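Local structure of metal transporter CNNM3 (Homo sapiens, 6DFD) at residues Q48-T53 and Q190-T195. The protein probably takes part in magnesium efflux across membranes, its cyclic nucleotide-binding homology domain mediating dimerization. The protein carries 6 engineered substitutions. Numbering follows the deposited sequence.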
ATOM      1  N   GLN A  48       6.631  18.773  18.233  1.00 34.45           N
ATOM      2  CA  GLN A  48       7.710  17.858  17.884  1.00 31.94           C
ATOM      3  C   GLN A  48       7.258  16.835  16.846  1.00 30.92           C
ATOM      4  O   GLN A  48       8.066  16.389  16.022  1.00 30.71           O
ATOM      5  CB  GLN A  48       8.226  17.158  19.144  1.00 33.36           C
ATOM      6  CG  GLN A  48       8.711  18.087  20.266  1.00 40.01           C
ATOM      7  CD  GLN A  48       7.587  18.748  21.073  1.00 51.45           C
ATOM      8  OE1 GLN A  48       6.406  18.379  20.968  1.00 50.87           O
ATOM      9  NE2 GLN A  48       7.958  19.728  21.897  1.00 59.64           N
ATOM     10  N   LEU A  49       5.982  16.429  16.879  1.00 27.65           N
ATOM     11  CA  LEU A  49       5.469  15.546  15.834  1.00 28.17           C
ATOM     12  C   LEU A  49       5.432  16.262  14.487  1.00 29.74           C
ATOM     13  O   LEU A  49       5.751  15.671  13.450  1.00 28.48           O
ATOM     14  CB  LEU A  49       4.077  15.024  16.210  1.00 31.35           C
ATOM     15  CG  LEU A  49       3.329  14.171  15.171  1.00 33.64           C
ATOM     16  CD1 LEU A  49       4.122  12.920  14.770  1.00 34.48           C
ATOM     17  CD2 LEU A  49       1.954  13.777  15.694  1.00 34.50           C
ATOM     18  N   LEU A  50       5.046  17.537  14.471  1.00 31.52           N
ATOM     19  CA  LEU A  50       5.068  18.257  13.205  1.00 33.20           C
ATOM     20  C   LEU A  50       6.492  18.457  12.711  1.00 32.22           C
ATOM     21  O   LEU A  50       6.733  18.405  11.501  1.00 32.75           O
ATOM     22  CB  LEU A  50       4.343  19.595  13.339  1.00 38.38           C
ATOM     23  CG  LEU A  50       2.837  19.435  13.588  1.00 45.15           C
ATOM     24  CD1 LEU A  50       2.148  20.793  13.701  1.00 50.53           C
ATOM     25  CD2 LEU A  50       2.155  18.593  12.502  1.00 45.73           C
ATOM     26  N   LEU A  51       7.447  18.654  13.625  1.00 31.94           N
ATOM     27  CA  LEU A  51       8.851  18.722  13.219  1.00 32.49           C
ATOM     28  C   LEU A  51       9.323  17.392  12.643  1.00 31.68           C
ATOM     29  O   LEU A  51      10.019  17.357  11.620  1.00 33.29           O
ATOM     30  CB  LEU A  51       9.716  19.122  14.413  1.00 33.11           C
ATOM     31  CG  LEU A  51      11.217  19.275  14.167  1.00 35.26           C
ATOM     32  CD1 LEU A  51      11.507  20.303  13.068  1.00 36.75           C
ATOM     33  CD2 LEU A  51      11.907  19.671  15.482  1.00 37.13           C
ATOM     34  N   ALA A  52       8.984  16.284  13.302  1.00 30.42           N
ATOM     35  CA  ALA A  52       9.333  14.971  12.766  1.00 30.41           C
ATOM     36  C   ALA A  52       8.711  14.763  11.395  1.00 29.52           C
ATOM     37  O   ALA A  52       9.328  14.163  10.501  1.00 28.69           O
ATOM     38  CB  ALA A  52       8.864  13.873  13.714  1.00 31.25           C
ATOM     39  N   THR A  53       7.485  15.247  11.217  1.00 29.38           N
ATOM     40  CA  THR A  53       6.807  15.110   9.937  1.00 29.89           C
ATOM     41  C   THR A  53       7.538  15.908   8.863  1.00 31.94           C
ATOM     42  O   THR A  53       7.729  15.430   7.738  1.00 31.10           O
ATOM     43  CB  THR A  53       5.360  15.572  10.073  1.00 30.51           C
ATOM     44  OG1 THR A  53       4.678  14.784  11.072  1.00 31.57           O
ATOM     45  CG2 THR A  53       4.623  15.441   8.745  1.00 31.12           C
ATOM     46  N   GLN A 190      -5.661  10.770  11.952  1.00 31.40           N
ATOM     47  CA  GLN A 190      -5.099  12.110  12.033  1.00 33.31           C
ATOM     48  C   GLN A 190      -4.146  12.271  10.860  1.00 31.35           C
ATOM     49  O   GLN A 190      -3.238  11.448  10.683  1.00 31.71           O
ATOM     50  CB  GLN A 190      -4.375  12.348  13.361  1.00 40.72           C
ATOM     51  CG  GLN A 190      -4.030  13.812  13.616  1.00 52.77           C
ATOM     52  CD  GLN A 190      -5.262  14.690  13.794  1.00 67.43           C
ATOM     53  OE1 GLN A 190      -6.248  14.284  14.410  1.00 71.92           O
ATOM     54  NE2 GLN A 190      -5.210  15.898  13.244  1.00 73.17           N
ATOM     55  N   LEU A 191      -4.355  13.340  10.084  1.00 33.48           N
ATOM     56  CA  LEU A 191      -3.821  13.483   8.737  1.00 35.00           C
ATOM     57  C   LEU A 191      -3.143  14.829   8.541  1.00 33.56           C
ATOM     58  O   LEU A 191      -3.573  15.850   9.089  1.00 33.29           O
ATOM     59  CB  LEU A 191      -4.939  13.393   7.675  1.00 39.30           C
ATOM     60  CG  LEU A 191      -5.801  12.137   7.616  1.00 42.97           C
ATOM     61  CD1 LEU A 191      -6.801  12.284   6.502  1.00 43.94           C
ATOM     62  CD2 LEU A 191      -4.951  10.901   7.414  1.00 45.54           C
ATOM     63  N   ILE A 192      -2.110  14.809   7.700  1.00 31.76           N
ATOM     64  CA  ILE A 192      -1.592  15.988   7.010  1.00 32.32           C
ATOM     65  C   ILE A 192      -2.186  15.982   5.608  1.00 32.37           C
ATOM     66  O   ILE A 192      -2.053  14.991   4.882  1.00 33.40           O
ATOM     67  CB  ILE A 192      -0.053  15.963   6.957  1.00 34.10           C
ATOM     68  CG1 ILE A 192       0.526  16.098   8.368  1.00 36.78           C
ATOM     69  CG2 ILE A 192       0.496  17.045   6.021  1.00 35.65           C
ATOM     70  CD1 ILE A 192       0.152  17.412   9.085  1.00 39.14           C
ATOM     71  N   LYS A 193      -2.857  17.068   5.228  1.00 33.21           N
ATOM     72  CA  LYS A 193      -3.459  17.208   3.907  1.00 34.48           C
ATOM     73  C   LYS A 193      -2.937  18.473   3.247  1.00 35.07           C
ATOM     74  O   LYS A 193      -3.175  19.581   3.744  1.00 36.30           O
ATOM     75  CB  LYS A 193      -4.980  17.275   3.993  1.00 36.46           C
ATOM     76  CG  LYS A 193      -5.673  17.311   2.642  1.00 43.24           C
ATOM     77  CD  LYS A 193      -7.153  17.667   2.790  1.00 53.73           C
ATOM     78  CE  LYS A 193      -7.978  17.180   1.606  1.00 63.50           C
ATOM     79  NZ  LYS A 193      -9.442  17.445   1.780  1.00 70.34           N
ATOM     80  N   VAL A 194      -2.268  18.315   2.110  1.00 34.06           N
ATOM     81  CA  VAL A 194      -1.699  19.442   1.373  1.00 34.75           C
ATOM     82  C   VAL A 194      -2.318  19.457  -0.012  1.00 35.81           C
ATOM     83  O   VAL A 194      -2.156  18.499  -0.779  1.00 35.49           O
ATOM     84  CB  VAL A 194      -0.171  19.360   1.292  1.00 32.54           C
ATOM     85  CG1 VAL A 194       0.378  20.521   0.452  1.00 32.51           C
ATOM     86  CG2 VAL A 194       0.407  19.382   2.682  1.00 34.15           C
ATOM     87  N   THR A 195      -3.030  20.534  -0.329  1.00 38.21           N
ATOM     88  CA  THR A 195      -3.611  20.669  -1.649  1.00 40.27           C
ATOM     89  C   THR A 195      -2.573  21.192  -2.632  1.00 39.32           C
ATOM     90  O   THR A 195      -1.532  21.742  -2.257  1.00 38.88           O
ATOM     91  CB  THR A 195      -4.819  21.612  -1.640  1.00 43.43           C
ATOM     92  OG1 THR A 195      -4.383  22.955  -1.401  1.00 42.71           O
ATOM     93  CG2 THR A 195      -5.828  21.207  -0.564  1.00 44.57           C
TER
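Leu50 and Thr53, one helical turn apart, meet Ile192 where helix 47-60 packs on the beta-barrel of the cyclic nucleotide-binding homology domain. The joint is small, with 90 Å² buried over both sides, and the nearest CA atoms, those of Thr53 and Ile192, stay 8.9 Å apart. Side chains therefore carry the whole contact, and no hydrogen bond crosses it.

Two apolar approaches, both at full van der Waals distance, make up the packing. The first bond of the Leu50 side chain points neither at the strand nor away from it, but its CD2 methyl reaches in to lie 4.1 Å from CD1 of Ile192. On the helix's next turn, CG2 of Thr53 comes within 4.2 Å of CG1 of Ile192, the two side chains passing each other in opposite senses. Asn84 of strand 84-87 touches both Leu50 and Ile192, while Leu78 of helix 71-78 touches both Thr53 and Ile192, so the isoleucine is enclosed by more than one element.

The polar branch of Thr53 is dealt with inside the helix. With CG2 anti to the backbone N (chi1 -59° for OG1), the methyl is presented to the strand while OG1 turns back along the helix. Replacement by an alanine would probably open a gap beside CG1 of Ile192 and cost Leu49 O its second donor. That oxygen takes the backbone N of Thr53 at 2.9 Å from one face of its carbonyl plane; from the opposite face OG1 of Thr53 donates to Leu49 O at 2.8 Å, tilted 35° from the plane.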